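Local coordinates for protein BauA (Acinetobacter baumannii, PDB 6HCP) that serves as the TonB-dependent outer-membrane receptor for ferric preacinetobactin, taking up iron bound to this siderophore, at residues Gln220-Leu226 / Ala247-Gly253; Gly98-Glu102 / Phe127-Ser131. All blocks are in the same frame, centred on the assembly; numbering follows the deposited sequence. Where two conformers were deposited one is given.

Contact 1 lies in the barrel wall and contact 2 inside it, within the plug, their centres about 9 Å apart and that of contact 2 nearer the centre of the molecule. Both are partly buried. Contact 1 zips two antiparallel strands of one hairpin together through regular backbone bonds, with detergent packed on the face carrying Arg225 and Leu248. Contact 2 joins two plug loops without regular strands, and side chains carry much of it: an arginine on a carbonyl, a glutamate on a backbone NH, and an edge-to-face aromatic pair. The two meet where Arg129 of the plug forms a salt bridge with Asp249 of the wall, NH2 to OD2 at 2.9 Å.

Contact 1. Residues Gln220-Leu226 / Ala247-Gly253; sequences QSKESRL and ALDHVDG. With C8E ((hydroxyethyloxy)tri(ethyloxy)octane), chain B; EDO (1,2-ethanediol), chain Z.
Glu223 and His250 form one of three hydrogen-bonded antiparallel pairs, with Glu223 N to His250 O (2.8 Å) almost straight at 178°; Ser221-Asp252 and Arg225-Leu248 are the others. Beyond the strand ends, the extended Gln220 side chain carries NE2 to a hydrogen bond with Gly253 O (2.9 Å), the oxygen in the Gln220 amide plane. Gly253, at positive phi, lies where there is little room for a side chain beside Gln220.

The face of Glu223, Arg225, Leu248, His250 and Asp252 mixes apolar and charged groups. Leu248 CD2 lies over one face of the Arg225 guanidinium, 3.6 Å from NE, while detergent C4 meets Arg225 CB; a long arginine suits this place, its methylenes greasy and its NH2 in a salt bridge with Glu223 OE2 (3.0 Å) on its own strand, also bonded by Tyr210 OH. In one of two conformers, His250 NE2 hydrogen-bonds Asp252 OD1 (2.9 Å) from above the carboxylate plane.

Toward the plug, Asp249 OD2, besides meeting Arg129, accepts a hydrogen bond from O1 of an ethanediol (2.7 Å), probably crystallisation liquor, and Ser97 OG hydrogen-bonds both Gln220 OE1 and Lys222 NZ.

Strand 202-212 flanks the hairpin beside 221-234, and strand 282-297 beside 238-252, continuing the barrel wall.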
loop_
_atom_site.group_PDB
_atom_site.type_symbol
_atom_site.label_atom_id
_atom_site.label_comp_id
_atom_site.label_asym_id
_atom_site.label_seq_id
_atom_site.Cartn_x
_atom_site.Cartn_y
_atom_site.Cartn_z
ATOM N N GLN A 220 -8.474 16.210 -9.082
ATOM C CA GLN A 220 -9.436 15.769 -10.092
ATOM C C GLN A 220 -10.697 15.299 -9.381
ATOM O O GLN A 220 -10.620 14.574 -8.420
ATOM C CB GLN A 220 -8.834 14.636 -10.918
ATOM C CG GLN A 220 -9.682 14.214 -12.106
ATOM C CD GLN A 220 -8.955 13.177 -12.930
ATOM O OE1 GLN A 220 -9.059 11.982 -12.668
ATOM N NE2 GLN A 220 -8.157 13.637 -13.894
ATOM N N SER A 221 -11.853 15.753 -9.862
ATOM C CA SER A 221 -13.121 15.276 -9.375
ATOM C C SER A 221 -13.993 14.866 -10.564
ATOM O O SER A 221 -13.846 15.393 -11.662
ATOM C CB SER A 221 -13.792 16.331 -8.522
ATOM O OG SER A 221 -14.149 17.439 -9.313
ATOM N N LYS A 222 -14.825 13.853 -10.345
ATOM C CA LYS A 222 -15.613 13.215 -11.392
ATOM C C LYS A 222 -17.076 13.171 -10.971
ATOM O O LYS A 222 -17.382 12.709 -9.876
ATOM C CB LYS A 222 -15.118 11.791 -11.624
ATOM C CG LYS A 222 -13.707 11.680 -12.172
ATOM C CD LYS A 222 -13.280 10.251 -12.254
ATOM C CE LYS A 222 -11.954 10.045 -12.938
ATOM N NZ LYS A 222 -11.498 8.643 -12.783
ATOM N N GLU A 223 -17.944 13.739 -11.816
ATOM C CA GLU A 223 -19.379 13.716 -11.622
ATOM C C GLU A 223 -20.030 12.997 -12.813
ATOM O O GLU A 223 -19.656 13.206 -13.980
ATOM C CB GLU A 223 -19.895 15.139 -11.430
ATOM C CG GLU A 223 -21.405 15.199 -11.283
ATOM C CD GLU A 223 -22.020 16.589 -11.323
ATOM O OE1 GLU A 223 -21.349 17.543 -11.805
ATOM O OE2 GLU A 223 -23.187 16.707 -10.902
ATOM N N SER A 224 -20.855 12.000 -12.504
ATOM C CA SER A 224 -21.650 11.307 -13.511
ATOM C C SER A 224 -23.112 11.309 -13.078
ATOM O O SER A 224 -23.415 11.183 -11.884
ATOM C CB SER A 224 -21.157 9.896 -13.722
ATOM O OG SER A 224 -19.763 9.869 -13.978
ATOM N N ARG A 225 -24.004 11.306 -14.063
ATOM C CA ARG A 225 -25.429 11.165 -13.805
ATOM C C ARG A 225 -26.042 10.412 -14.979
ATOM O O ARG A 225 -25.689 10.668 -16.121
ATOM C CB ARG A 225 -26.171 12.506 -13.718
ATOM C CG ARG A 225 -25.621 13.540 -12.751
ATOM C CD ARG A 225 -26.642 14.657 -12.505
ATOM N NE ARG A 225 -26.071 15.832 -11.841
ATOM C CZ ARG A 225 -26.481 17.090 -12.010
ATOM N NH1 ARG A 225 -27.520 17.354 -12.787
ATOM N NH2 ARG A 225 -25.756 18.082 -11.519
ATOM N N LEU A 226 -27.015 9.560 -14.678
ATOM C CA LEU A 226 -27.760 8.847 -15.701
ATOM C C LEU A 226 -29.194 8.608 -15.233
ATOM O O LEU A 226 -29.446 8.194 -14.098
ATOM C CB LEU A 226 -27.063 7.520 -15.982
ATOM C CG LEU A 226 -27.744 6.619 -17.008
ATOM C CD1 LEU A 226 -27.715 7.271 -18.382
ATOM C CD2 LEU A 226 -27.070 5.252 -17.049
ATOM N N ALA A 247 -27.888 11.785 -19.760
ATOM C CA ALA A 247 -26.586 11.516 -19.094
ATOM C C ALA A 247 -25.799 12.812 -18.956
ATOM O O ALA A 247 -25.890 13.719 -19.780
ATOM C CB ALA A 247 -25.793 10.467 -19.850
ATOM N N LEU A 248 -24.944 12.837 -17.925
ATOM C CA LEU A 248 -23.993 13.901 -17.703
ATOM C C LEU A 248 -22.655 13.256 -17.320
ATOM O O LEU A 248 -22.645 12.280 -16.571
ATOM C CB LEU A 248 -24.488 14.800 -16.567
ATOM C CG LEU A 248 -23.441 15.745 -15.986
ATOM C CD1 LEU A 248 -23.217 16.925 -16.913
ATOM C CD2 LEU A 248 -23.848 16.241 -14.606
ATOM N N ASP A 249 -21.575 13.792 -17.885
ATOM C CA ASP A 249 -20.200 13.428 -17.533
ATOM C C ASP A 249 -19.444 14.738 -17.340
ATOM O O ASP A 249 -19.487 15.629 -18.207
ATOM C CB ASP A 249 -19.578 12.535 -18.614
ATOM C CG ASP A 249 -18.115 12.171 -18.368
ATOM O OD1 ASP A 249 -17.881 11.185 -17.655
ATOM O OD2 ASP A 249 -17.248 12.987 -18.708
ATOM N N HIS A 250 -18.819 14.894 -16.168
ATOM C CA HIS A 250 -18.128 16.120 -15.820
ATOM C C HIS A 250 -16.848 15.783 -15.053
ATOM O O HIS A 250 -16.903 15.075 -14.058
ATOM C CB HIS A 250 -19.040 17.041 -14.995
ATOM C CG HIS A 250 -18.402 18.338 -14.627
ATOM N ND1 HIS A 250 -18.757 19.532 -15.223
ATOM C CD2 HIS A 250 -17.395 18.628 -13.774
ATOM C CE1 HIS A 250 -18.027 20.508 -14.719
ATOM N NE2 HIS A 250 -17.188 19.979 -13.822
ATOM N N VAL A 251 -15.719 16.331 -15.510
ATOM C CA VAL A 251 -14.441 16.160 -14.819
ATOM C C VAL A 251 -13.861 17.548 -14.567
ATOM O O VAL A 251 -13.702 18.342 -15.476
ATOM C CB VAL A 251 -13.431 15.300 -15.598
ATOM C CG1 VAL A 251 -12.142 15.106 -14.800
ATOM C CG2 VAL A 251 -14.025 13.966 -16.008
ATOM N N ASP A 252 -13.595 17.842 -13.291
ATOM C CA ASP A 252 -12.765 18.971 -12.889
ATOM C C ASP A 252 -11.339 18.446 -12.711
ATOM O O ASP A 252 -11.156 17.376 -12.159
ATOM C CB ASP A 252 -13.280 19.601 -11.589
ATOM C CG ASP A 252 -14.588 20.374 -11.730
ATOM O OD1 ASP A 252 -14.758 21.057 -12.746
ATOM O OD2 ASP A 252 -15.452 20.234 -10.846
ATOM N N GLY A 253 -10.357 19.174 -13.239
ATOM C CA GLY A 253 -9.003 18.678 -13.339
ATOM C C GLY A 253 -8.882 17.623 -14.424
ATOM O O GLY A 253 -8.307 16.538 -14.219
HETATM C C1 C8E B . -28.678 15.436 -15.826
HETATM C C2 C8E B . -28.537 13.969 -16.174
HETATM C C3 C8E B . -29.637 13.089 -15.580
HETATM C C4 C8E B . -29.768 13.254 -14.067
HETATM C C5 C8E B . -30.599 12.132 -13.445
HETATM C C6 C8E B . -30.210 11.894 -11.991
HETATM C C7 C8E B . -30.847 10.633 -11.421
HETATM C C8 C8E B . -30.494 10.475 -9.942
HETATM O O9 C8E B . -30.514 9.094 -9.558
HETATM C C10 C8E B . -30.134 8.862 -8.203
HETATM C C11 C8E B . -30.584 7.475 -7.799
HETATM O O12 C8E B . -29.670 6.944 -6.849
HETATM C C1 EDO Z . -16.403 14.449 -21.554
HETATM O O1 EDO Z . -17.058 15.044 -20.409
HETATM C C2 EDO Z . -16.736 12.988 -21.633
HETATM O O2 EDO Z . -18.106 12.824 -22.044
HETATM O O HOH W 1 -16.501 17.018 -11.067
HETATM O O HOH W 2 -19.409 9.541 -16.528
#

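Contact 2. Residues Gly98-Glu102 / Phe127-Ser131; sequences GGWSE and FYRTS
Arg129 reaches the loop of Gly99 end-on, both terminal nitrogens sharing one carbonyl oxygen. NH2 meets Gly99 O at 2.8 Å, close to the direction of the C=O bond, whereas NH1 comes from above the carbonyl plane; the oxygen itself lies in the guanidinium plane. Bends at chi2 and chi3 (57° at the latter) fold the chain into this grip, and NH2 also meets Asp249 of the barrel wall, two partners that should hold the group's rotation.

Backbone groups supply a second set of bonds. Glu102 N gives a nearly straight bond to Tyr128 O (2.9 Å), and Glu102 extends its side chain so that OE2 accepts from Thr130 N (3.1 Å, 176°). A glutamate is long enough to span from one loop to the next, and its other oxygen, OE1, is bonded by Thr81. Both loops belong to the plug domain, the globular part that fills the barrel of TonB-dependent receptors, and neither forms a regular strand here.

Aromatic packing completes the contact. Trp100 turns the edge of its six-membered ring to the face of Tyr128 in a T-shaped stack, planes 74° apart and centroids 5.3 Å apart, with CZ3 nearest CZ (3.9 Å). Phe127 CD2 covers the opposite face of the Tyr128 ring. Small Ser101 fits CB against Tyr128 CB (3.5 Å), its OG bonded to Glu102 O. Tyr315 of barrel strand 302-318 touches both Trp100 and Tyr128.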
loop_
_atom_site.group_PDB
_atom_site.type_symbol
_atom_site.label_atom_id
_atom_site.label_comp_id
_atom_site.label_asym_id
_atom_site.label_seq_id
_atom_site.Cartn_x
_atom_site.Cartn_y
_atom_site.Cartn_z
ATOM N N GLY A 98 -9.719 10.432 -16.009
ATOM C CA GLY A 98 -10.347 11.732 -16.136
ATOM C C GLY A 98 -9.928 12.470 -17.397
ATOM O O GLY A 98 -9.849 13.689 -17.407
ATOM N N GLY A 99 -9.778 11.731 -18.499
ATOM C CA GLY A 99 -9.630 12.339 -19.806
ATOM C C GLY A 99 -10.942 12.951 -20.271
ATOM O O GLY A 99 -12.007 12.729 -19.670
ATOM N N TRP A 100 -10.867 13.700 -21.371
ATOM C CA TRP A 100 -12.058 14.325 -21.943
ATOM C C TRP A 100 -12.904 13.323 -22.741
ATOM O O TRP A 100 -14.043 13.617 -23.100
ATOM C CB TRP A 100 -11.662 15.548 -22.769
ATOM C CG TRP A 100 -10.565 15.298 -23.753
ATOM C CD1 TRP A 100 -9.231 15.523 -23.587
ATOM C CD2 TRP A 100 -10.722 14.813 -25.098
ATOM N NE1 TRP A 100 -8.546 15.190 -24.723
ATOM C CE2 TRP A 100 -9.444 14.833 -25.691
ATOM C CE3 TRP A 100 -11.827 14.458 -25.879
ATOM C CZ2 TRP A 100 -9.226 14.375 -26.988
ATOM C CZ3 TRP A 100 -11.608 14.005 -27.166
ATOM C CH2 TRP A 100 -10.321 13.939 -27.700
ATOM N N SER A 101 -12.366 12.131 -22.999
ATOM C CA SER A 101 -13.129 11.030 -23.578
ATOM C C SER A 101 -12.476 9.719 -23.173
ATOM O O SER A 101 -11.318 9.706 -22.759
ATOM C CB SER A 101 -13.233 11.107 -25.093
ATOM O OG SER A 101 -12.043 10.625 -25.717
ATOM N N GLU A 102 -13.185 8.617 -23.426
ATOM C CA GLU A 102 -12.561 7.287 -23.407
ATOM C C GLU A 102 -11.648 7.179 -24.632
ATOM O O GLU A 102 -11.763 7.952 -25.594
ATOM C CB GLU A 102 -13.601 6.164 -23.457
ATOM C CG GLU A 102 -14.636 6.214 -22.338
ATOM C CD GLU A 102 -15.505 4.971 -22.250
ATOM O OE1 GLU A 102 -14.919 3.876 -22.287
ATOM O OE2 GLU A 102 -16.773 5.094 -22.128
ATOM N N PHE A 127 -21.451 10.681 -26.574
ATOM C CA PHE A 127 -20.465 11.020 -27.602
ATOM C C PHE A 127 -19.051 10.547 -27.220
ATOM O O PHE A 127 -18.348 10.015 -28.049
ATOM C CB PHE A 127 -20.466 12.528 -27.822
ATOM C CG PHE A 127 -19.884 12.980 -29.136
ATOM C CD1 PHE A 127 -20.611 12.874 -30.310
ATOM C CD2 PHE A 127 -18.640 13.592 -29.192
ATOM C CE1 PHE A 127 -20.114 13.398 -31.499
ATOM C CE2 PHE A 127 -18.131 14.079 -30.385
ATOM C CZ PHE A 127 -18.867 13.970 -31.546
ATOM N N TYR A 128 -18.645 10.743 -25.959
ATOM C CA TYR A 128 -17.232 10.592 -25.581
ATOM C C TYR A 128 -17.027 9.625 -24.404
ATOM O O TYR A 128 -15.925 9.098 -24.241
ATOM C CB TYR A 128 -16.626 11.945 -25.218
ATOM C CG TYR A 128 -16.152 12.795 -26.360
ATOM C CD1 TYR A 128 -15.676 12.249 -27.544
ATOM C CD2 TYR A 128 -16.235 14.173 -26.273
ATOM C CE1 TYR A 128 -15.181 13.051 -28.559
ATOM C CE2 TYR A 128 -15.696 14.991 -27.250
ATOM C CZ TYR A 128 -15.225 14.430 -28.422
ATOM O OH TYR A 128 -14.758 15.256 -29.389
ATOM N N ARG A 129 -18.000 9.508 -23.493
ATOM C CA ARG A 129 -17.866 8.540 -22.389
ATOM C C ARG A 129 -19.248 8.053 -21.974
ATOM O O ARG A 129 -20.160 8.845 -21.850
ATOM C CB ARG A 129 -17.127 9.161 -21.196
ATOM C CG ARG A 129 -17.015 8.249 -19.972
ATOM C CD ARG A 129 -15.699 8.461 -19.232
ATOM N NE ARG A 129 -15.531 9.837 -18.826
ATOM C CZ ARG A 129 -14.502 10.608 -19.129
ATOM N NH1 ARG A 129 -13.341 10.079 -19.517
ATOM N NH2 ARG A 129 -14.615 11.903 -18.898
ATOM N N THR A 130 -19.360 6.738 -21.777
ATOM C CA THR A 130 -20.590 6.087 -21.450
ATOM C C THR A 130 -20.429 5.326 -20.132
ATOM O O THR A 130 -19.716 4.330 -20.084
ATOM C CB THR A 130 -21.052 5.160 -22.588
ATOM O OG1 THR A 130 -21.268 5.968 -23.747
ATOM C CG2 THR A 130 -22.328 4.422 -22.241
ATOM N N SER A 131 -21.236 5.702 -19.128
ATOM C CA SER A 131 -21.338 4.909 -17.887
ATOM C C SER A 131 -22.303 3.751 -18.120
ATOM O O SER A 131 -23.319 3.893 -18.799
ATOM C CB SER A 131 -21.741 5.774 -16.696
ATOM O OG SER A 131 -21.451 5.098 -15.470
#